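Local coordinates for protein glutathione S-Transferase (Caenorhabditis elegans, PDB 1YQ1) that probably catalyses the conjugation of glutathione to halide-bearing electrophiles, as a sigma-class glutathione transferase, at residues 2-7 against 25-30; 46-51 against 59-64. One frame throughout, in Å; residues are numbered along the deposited sequence.

Contact 1: 2-7 against 25-30; sequences PSYKLT and AGVQFE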
ATOM      1  N   PRO A   2      25.024  -3.287 -14.658  1.00 53.68           N
ATOM      2  CA  PRO A   2      23.632  -2.830 -14.727  1.00 52.50           C
ATOM      3  C   PRO A   2      23.426  -1.346 -14.409  1.00 51.45           C
ATOM      4  O   PRO A   2      24.189  -0.753 -13.655  1.00 51.05           O
ATOM      5  CB  PRO A   2      22.912  -3.769 -13.748  1.00 53.18           C
ATOM      6  CG  PRO A   2      24.006  -4.227 -12.810  1.00 54.44           C
ATOM      7  CD  PRO A   2      25.169  -4.428 -13.739  1.00 53.63           C
ATOM      8  N   SER A   3      22.391  -0.755 -14.996  1.00 50.75           N
ATOM      9  CA  SER A   3      22.081   0.652 -14.792  1.00 51.67           C
ATOM     10  C   SER A   3      20.749   0.830 -14.057  1.00 52.62           C
ATOM     11  O   SER A   3      19.799   0.089 -14.299  1.00 53.20           O
ATOM     12  CB  SER A   3      22.012   1.359 -16.141  1.00 53.51           C
ATOM     13  OG  SER A   3      23.112   1.013 -16.966  1.00 57.11           O
ATOM     14  N   TYR A   4      20.679   1.824 -13.173  1.00 52.48           N
ATOM     15  CA  TYR A   4      19.466   2.085 -12.402  1.00 51.95           C
ATOM     16  C   TYR A   4      18.647   3.273 -12.891  1.00 54.21           C
ATOM     17  O   TYR A   4      18.947   4.421 -12.550  1.00 54.27           O
ATOM     18  CB  TYR A   4      19.798   2.342 -10.932  1.00 48.52           C
ATOM     19  CG  TYR A   4      20.106   1.126 -10.102  1.00 43.23           C
ATOM     20  CD1 TYR A   4      21.138   0.265 -10.450  1.00 41.81           C
ATOM     21  CD2 TYR A   4      19.396   0.869  -8.934  1.00 41.40           C
ATOM     22  CE1 TYR A   4      21.458  -0.820  -9.652  1.00 43.00           C
ATOM     23  CE2 TYR A   4      19.703  -0.209  -8.128  1.00 40.78           C
ATOM     24  CZ  TYR A   4      20.735  -1.054  -8.490  1.00 42.38           C
ATOM     25  OH  TYR A   4      21.038  -2.140  -7.706  1.00 41.47           O
ATOM     26  N   LYS A   5      17.592   2.995 -13.654  1.00 55.65           N
ATOM     27  CA  LYS A   5      16.725   4.055 -14.154  1.00 56.48           C
ATOM     28  C   LYS A   5      15.424   4.150 -13.372  1.00 56.25           C
ATOM     29  O   LYS A   5      14.905   3.151 -12.872  1.00 56.13           O
ATOM     30  CB  LYS A   5      16.345   3.825 -15.617  1.00 57.76           C
ATOM     31  CG  LYS A   5      17.484   3.628 -16.590  1.00 60.57           C
ATOM     32  CD  LYS A   5      17.165   4.306 -17.933  1.00 63.73           C
ATOM     33  CE  LYS A   5      15.696   4.147 -18.380  1.00 64.62           C
ATOM     34  NZ  LYS A   5      15.309   2.749 -18.765  1.00 66.49           N
ATOM     35  N   LEU A   6      14.903   5.369 -13.277  1.00 55.53           N
ATOM     36  CA  LEU A   6      13.621   5.617 -12.634  1.00 54.74           C
ATOM     37  C   LEU A   6      12.840   6.436 -13.651  1.00 54.35           C
ATOM     38  O   LEU A   6      13.298   7.493 -14.084  1.00 54.87           O
ATOM     39  CB  LEU A   6      13.757   6.423 -11.334  1.00 54.79           C
ATOM     40  CG  LEU A   6      12.398   6.845 -10.727  1.00 55.88           C
ATOM     41  CD1 LEU A   6      11.606   5.618 -10.300  1.00 55.64           C
ATOM     42  CD2 LEU A   6      12.599   7.756  -9.529  1.00 57.89           C
ATOM     43  N   THR A   7      11.679   5.935 -14.053  1.00 52.64           N
ATOM     44  CA  THR A   7      10.851   6.648 -15.011  1.00 50.93           C
ATOM     45  C   THR A   7       9.715   7.257 -14.208  1.00 50.12           C
ATOM     46  O   THR A   7       9.060   6.555 -13.436  1.00 49.93           O
ATOM     47  CB  THR A   7      10.288   5.690 -16.071  1.00 51.28           C
ATOM     48  OG1 THR A   7      11.347   4.879 -16.595  1.00 52.42           O
ATOM     49  CG2 THR A   7       9.677   6.468 -17.210  1.00 52.20           C
ATOM     50  N   ALA A  25      21.069   7.138  -0.049  1.00 46.12           N
ATOM     51  CA  ALA A  25      21.869   5.921  -0.067  1.00 44.83           C
ATOM     52  C   ALA A  25      23.219   6.200  -0.705  1.00 44.84           C
ATOM     53  O   ALA A  25      24.265   5.818  -0.179  1.00 45.13           O
ATOM     54  CB  ALA A  25      21.145   4.839  -0.832  1.00 43.43           C
ATOM     55  N   GLY A  26      23.193   6.882  -1.842  1.00 44.68           N
ATOM     56  CA  GLY A  26      24.428   7.201  -2.524  1.00 43.42           C
ATOM     57  C   GLY A  26      24.639   6.344  -3.749  1.00 43.14           C
ATOM     58  O   GLY A  26      25.704   6.377  -4.375  1.00 41.94           O
ATOM     59  N   VAL A  27      23.633   5.552  -4.100  1.00 43.29           N
ATOM     60  CA  VAL A  27      23.789   4.737  -5.283  1.00 42.95           C
ATOM     61  C   VAL A  27      23.382   5.589  -6.465  1.00 43.09           C
ATOM     62  O   VAL A  27      22.431   6.372  -6.402  1.00 41.79           O
ATOM     63  CB  VAL A  27      22.978   3.422  -5.219  1.00 41.97           C
ATOM     64  CG1 VAL A  27      22.362   3.276  -3.851  1.00 40.64           C
ATOM     65  CG2 VAL A  27      21.970   3.351  -6.371  1.00 41.11           C
ATOM     66  N   GLN A  28      24.156   5.427  -7.528  1.00 43.48           N
ATOM     67  CA  GLN A  28      24.018   6.155  -8.768  1.00 43.33           C
ATOM     68  C   GLN A  28      22.876   5.644  -9.636  1.00 44.02           C
ATOM     69  O   GLN A  28      22.818   4.457  -9.955  1.00 43.19           O
ATOM     70  CB  GLN A  28      25.332   6.020  -9.516  1.00 43.40           C
ATOM     71  CG  GLN A  28      25.719   7.186 -10.356  1.00 47.04           C
ATOM     72  CD  GLN A  28      26.717   6.770 -11.402  1.00 49.91           C
ATOM     73  OE1 GLN A  28      27.765   6.215 -11.083  1.00 52.75           O
ATOM     74  NE2 GLN A  28      26.393   7.017 -12.667  1.00 52.54           N
ATOM     75  N   PHE A  29      21.974   6.547 -10.022  1.00 45.01           N
ATOM     76  CA  PHE A  29      20.846   6.191 -10.884  1.00 44.61           C
ATOM     77  C   PHE A  29      20.486   7.349 -11.818  1.00 46.45           C
ATOM     78  O   PHE A  29      20.756   8.517 -11.504  1.00 44.97           O
ATOM     79  CB  PHE A  29      19.616   5.821 -10.047  1.00 42.55           C
ATOM     80  CG  PHE A  29      18.809   7.005  -9.592  1.00 39.17           C
ATOM     81  CD1 PHE A  29      19.282   7.845  -8.597  1.00 36.80           C
ATOM     82  CD2 PHE A  29      17.572   7.286 -10.184  1.00 38.37           C
ATOM     83  CE1 PHE A  29      18.535   8.954  -8.192  1.00 37.80           C
ATOM     84  CE2 PHE A  29      16.820   8.382  -9.798  1.00 35.44           C
ATOM     85  CZ  PHE A  29      17.301   9.223  -8.795  1.00 38.30           C
ATOM     86  N   GLU A  30      19.865   7.024 -12.954  1.00 48.52           N
ATOM     87  CA  GLU A  30      19.461   8.039 -13.923  1.00 51.28           C
ATOM     88  C   GLU A  30      17.940   8.196 -14.031  1.00 52.48           C
ATOM     89  O   GLU A  30      17.203   7.213 -14.038  1.00 52.71           O
ATOM     90  CB  GLU A  30      20.045   7.715 -15.290  1.00 51.54           C
ATOM     91  CG  GLU A  30      19.325   6.649 -16.056  1.00 56.52           C
ATOM     92  CD  GLU A  30      19.887   6.489 -17.466  1.00 61.82           C
ATOM     93  OE1 GLU A  30      20.946   5.826 -17.614  1.00 63.87           O
ATOM     94  OE2 GLU A  30      19.280   7.041 -18.421  1.00 62.07           O
TER
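Lys5 pairs with Glu30 where two parallel strands of the thioredoxin-like domain begin, joined through helix 16-25 in a beta-alpha-beta crossover. Backbone bonds stitch the strands: Glu30 N donates to Tyr4 O (2.8 Å), and Leu6 N to Glu30 O (3.0 Å, 152° at the hydrogen). Lys5 therefore sits opposite Glu30 with both its neighbours bonded to that one residue, and its CA-H leans on the same carbonyl O of Glu30.

The packed part lies on the face carrying Tyr4, Leu6 and Phe29. Tyr4 CB abuts Phe29 CB at 3.6 Å, while Leu6 CB meets ring atom CE2 of Phe29 at 3.9 Å. Leu6 is buried, and Phe29 also stacks on Phe22 of helix 16-25, which ties the crossover helix to the strand pair. Farther along, the packing thins: Tyr4 CD2 approaches Val27 CG2 only at 4.4 Å, where Phe76 of helix 65-76 touches both side chains.

The other face is looser, for Glu30 is exposed to solvent there and the charged ends do not meet. With CG of Glu30 placed between its backbone N and carbonyl carbon (chi1 79°), its chain runs beside Lys5, both pointing the same way. The methylenes of Lys5 lie against CG and the carboxylate of Glu30; Lys5 CD is 3.5 Å from Glu30 OE2, whereas Lys5 NZ ends 5.9 Å from that oxygen, too far for a salt bridge.

Contact 2: 46-51 against 59-64; sequences STPMKQ and GFELPQ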
ATOM      1  N   SER A  46       2.193   0.197 -22.569  1.00 59.67           N
ATOM      2  CA  SER A  46       3.313  -0.741 -22.519  1.00 58.19           C
ATOM      3  C   SER A  46       4.177  -0.628 -21.264  1.00 56.69           C
ATOM      4  O   SER A  46       5.327  -1.065 -21.256  1.00 58.30           O
ATOM      5  CB  SER A  46       4.196  -0.565 -23.747  1.00 57.96           C
ATOM      6  OG  SER A  46       4.743   0.741 -23.757  1.00 61.27           O
ATOM      7  N   THR A  47       3.632  -0.039 -20.208  1.00 54.27           N
ATOM      8  CA  THR A  47       4.364   0.090 -18.960  1.00 52.20           C
ATOM      9  C   THR A  47       3.870  -1.061 -18.092  1.00 52.84           C
ATOM     10  O   THR A  47       2.673  -1.314 -18.035  1.00 53.71           O
ATOM     11  CB  THR A  47       4.060   1.433 -18.306  1.00 50.86           C
ATOM     12  OG1 THR A  47       4.308   2.478 -19.253  1.00 49.68           O
ATOM     13  CG2 THR A  47       4.937   1.654 -17.111  1.00 50.35           C
ATOM     14  N   PRO A  48       4.784  -1.772 -17.410  1.00 53.09           N
ATOM     15  CA  PRO A  48       4.500  -2.921 -16.536  1.00 53.21           C
ATOM     16  C   PRO A  48       3.063  -3.067 -15.980  1.00 52.95           C
ATOM     17  O   PRO A  48       2.439  -4.131 -16.123  1.00 54.26           O
ATOM     18  CB  PRO A  48       5.552  -2.771 -15.442  1.00 55.00           C
ATOM     19  CG  PRO A  48       6.740  -2.296 -16.221  1.00 54.86           C
ATOM     20  CD  PRO A  48       6.148  -1.260 -17.163  1.00 54.24           C
HETATM   21  N   MSE A  49       2.555  -2.019 -15.332  1.00 49.45           N
HETATM   22  CA  MSE A  49       1.199  -2.007 -14.787  1.00 46.56           C
HETATM   23  C   MSE A  49       0.584  -0.684 -15.178  1.00 45.84           C
HETATM   24  O   MSE A  49      -0.051  -0.013 -14.364  1.00 44.53           O
HETATM   25  CB  MSE A  49       1.209  -2.118 -13.276  1.00 47.62           C
HETATM   26  CG  MSE A  49       1.678  -3.447 -12.777  1.00 51.03           C
HETATM   27 SE   MSE A  49       1.533  -3.543 -10.875  1.00 60.02          SE
HETATM   28  CE  MSE A  49       1.983  -5.409 -10.653  1.00 53.35           C
ATOM     29  N   LYS A  50       0.819  -0.321 -16.436  1.00 45.04           N
ATOM     30  CA  LYS A  50       0.351   0.912 -17.048  1.00 42.67           C
ATOM     31  C   LYS A  50       0.372   2.135 -16.121  1.00 43.12           C
ATOM     32  O   LYS A  50      -0.595   2.893 -16.061  1.00 42.99           O
ATOM     33  CB  LYS A  50      -1.041   0.680 -17.619  1.00 39.73           C
ATOM     34  CG  LYS A  50      -1.148  -0.655 -18.331  1.00 39.41           C
ATOM     35  CD  LYS A  50      -2.494  -0.844 -19.024  1.00 40.05           C
ATOM     36  CE  LYS A  50      -2.726  -2.297 -19.411  1.00 38.53           C
ATOM     37  NZ  LYS A  50      -1.677  -2.793 -20.341  1.00 39.58           N
ATOM     38  N   GLN A  51       1.484   2.328 -15.411  1.00 42.86           N
ATOM     39  CA  GLN A  51       1.619   3.469 -14.502  1.00 44.74           C
ATOM     40  C   GLN A  51       3.055   3.720 -14.041  1.00 44.47           C
ATOM     41  O   GLN A  51       3.830   2.786 -13.871  1.00 44.75           O
ATOM     42  CB  GLN A  51       0.724   3.285 -13.261  1.00 44.51           C
ATOM     43  CG  GLN A  51      -0.521   4.183 -13.214  1.00 46.28           C
ATOM     44  CD  GLN A  51      -0.228   5.628 -12.802  1.00 48.03           C
ATOM     45  OE1 GLN A  51      -1.127   6.469 -12.749  1.00 48.41           O
ATOM     46  NE2 GLN A  51       1.026   5.915 -12.504  1.00 49.59           N
ATOM     47  N   GLY A  59      16.750  -3.519 -17.785  1.00 45.50           N
ATOM     48  CA  GLY A  59      15.717  -4.397 -18.295  1.00 47.47           C
ATOM     49  C   GLY A  59      15.072  -5.305 -17.259  1.00 48.30           C
ATOM     50  O   GLY A  59      14.749  -6.467 -17.531  1.00 48.68           O
ATOM     51  N   PHE A  60      14.937  -4.772 -16.052  1.00 48.14           N
ATOM     52  CA  PHE A  60      14.267  -5.430 -14.940  1.00 47.01           C
ATOM     53  C   PHE A  60      13.361  -4.281 -14.534  1.00 47.49           C
ATOM     54  O   PHE A  60      13.843  -3.167 -14.316  1.00 49.55           O
ATOM     55  CB  PHE A  60      15.225  -5.764 -13.791  1.00 45.75           C
ATOM     56  CG  PHE A  60      14.519  -6.049 -12.485  1.00 46.80           C
ATOM     57  CD1 PHE A  60      13.879  -7.276 -12.272  1.00 47.06           C
ATOM     58  CD2 PHE A  60      14.421  -5.061 -11.495  1.00 46.66           C
ATOM     59  CE1 PHE A  60      13.144  -7.516 -11.098  1.00 45.26           C
ATOM     60  CE2 PHE A  60      13.689  -5.290 -10.315  1.00 45.12           C
ATOM     61  CZ  PHE A  60      13.050  -6.520 -10.123  1.00 45.33           C
ATOM     62  N   GLU A  61      12.057  -4.509 -14.452  1.00 46.26           N
ATOM     63  CA  GLU A  61      11.194  -3.397 -14.096  1.00 45.66           C
ATOM     64  C   GLU A  61      10.379  -3.638 -12.843  1.00 44.64           C
ATOM     65  O   GLU A  61       9.954  -4.765 -12.577  1.00 45.04           O
ATOM     66  CB  GLU A  61      10.263  -3.091 -15.253  1.00 47.89           C
ATOM     67  CG  GLU A  61      10.791  -3.559 -16.584  1.00 50.45           C
ATOM     68  CD  GLU A  61       9.887  -3.166 -17.722  1.00 50.96           C
ATOM     69  OE1 GLU A  61       9.842  -1.956 -18.032  1.00 50.65           O
ATOM     70  OE2 GLU A  61       9.224  -4.065 -18.291  1.00 50.81           O
ATOM     71  N   LEU A  62      10.177  -2.572 -12.073  1.00 41.60           N
ATOM     72  CA  LEU A  62       9.390  -2.653 -10.856  1.00 40.88           C
ATOM     73  C   LEU A  62       8.382  -1.517 -10.921  1.00 42.75           C
ATOM     74  O   LEU A  62       8.741  -0.348 -10.791  1.00 42.91           O
ATOM     75  CB  LEU A  62      10.274  -2.504  -9.634  1.00 37.43           C
ATOM     76  CG  LEU A  62       9.571  -2.964  -8.366  1.00 35.00           C
ATOM     77  CD1 LEU A  62       9.379  -4.467  -8.415  1.00 33.24           C
ATOM     78  CD2 LEU A  62      10.382  -2.564  -7.164  1.00 34.52           C
ATOM     79  N   PRO A  63       7.094  -1.856 -11.113  1.00 44.13           N
ATOM     80  CA  PRO A  63       5.965  -0.928 -11.225  1.00 44.55           C
ATOM     81  C   PRO A  63       5.270  -0.220 -10.043  1.00 45.24           C
ATOM     82  O   PRO A  63       4.251   0.433 -10.272  1.00 46.76           O
ATOM     83  CB  PRO A  63       4.969  -1.735 -12.048  1.00 41.94           C
ATOM     84  CG  PRO A  63       5.165  -3.092 -11.510  1.00 41.24           C
ATOM     85  CD  PRO A  63       6.661  -3.225 -11.449  1.00 43.01           C
ATOM     86  N   GLN A  64       5.757  -0.305  -8.809  1.00 43.44           N
ATOM     87  CA  GLN A  64       5.027   0.410  -7.752  1.00 44.11           C
ATOM     88  C   GLN A  64       5.845   1.329  -6.857  1.00 44.17           C
ATOM     89  O   GLN A  64       6.912   0.952  -6.397  1.00 46.53           O
ATOM     90  CB  GLN A  64       4.265  -0.580  -6.870  1.00 46.23           C
ATOM     91  CG  GLN A  64       3.044  -1.210  -7.541  1.00 46.85           C
ATOM     92  CD  GLN A  64       1.911  -0.231  -7.787  1.00 44.00           C
ATOM     93  OE1 GLN A  64       1.085  -0.456  -8.662  1.00 44.62           O
ATOM     94  NE2 GLN A  64       1.859   0.849  -7.010  1.00 42.17           N
TER
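Pro48 sets CB against CB of Pro63, 3.6 Å away, and turns CG to the carboxylate of Glu61, 3.6 Å from Glu61 CD. The Glu61 chain crosses the Pro48 ring at about a right angle, with both oxygens near Pro48 CG. An alanine at Glu61 keeps the CB touch but removes the carboxylate, which would probably open a gap beside Pro48 CG and weaken the hold of the loop on the strand.

Met49, a selenomethionine, takes the neighbouring part of Pro63. CG stands anti to the carbonyl carbon (chi1 -68°) and the chain is extended beyond it, crossing Pro63 obliquely; SE lies 3.7 Å from Pro63 CG. The same SE comes to 3.8 Å from Gln64 OE1, the two side chains being roughly perpendicular. Pro63 thus packs on two successive residues of the loop, which is turned by a Lys50 N to Thr47 O hydrogen bond.

Trp88 of the second subunit packs on Pro63, placing the contact beside the dimer interface. Strands 54-57 and 61-62 form the antiparallel hairpin of the thioredoxin-like domain; the loop after helix 41-45 packs on its outer strand, where Gln64 occupies the N-cap position of helix 65-76, while Glu61 also touches Val54 and Asn56 of strand 54-57.

In the fold
From the N terminus, strand 4-9 leads into helix 16-25, and contact 1 closes that loop by returning the chain at 25-30 to the start of the first strand. Strand 30-34 then runs on to helix 41-45, after which the chain enters contact 2, whose shorter loop contains strand 54-57 and closes at 59-64. The two loops follow in series, neither nesting nor crossing. They serve opposite borders of one mixed sheet: contact 1 sets strand 30-34 beside 4-9, and contact 2 joins the loop after helix 41-45 to the outermost strand 61-62. Their nearest atoms stay about 6 Å apart, with strand 54-57 lying between 4-9 and 61-62 in the sheet.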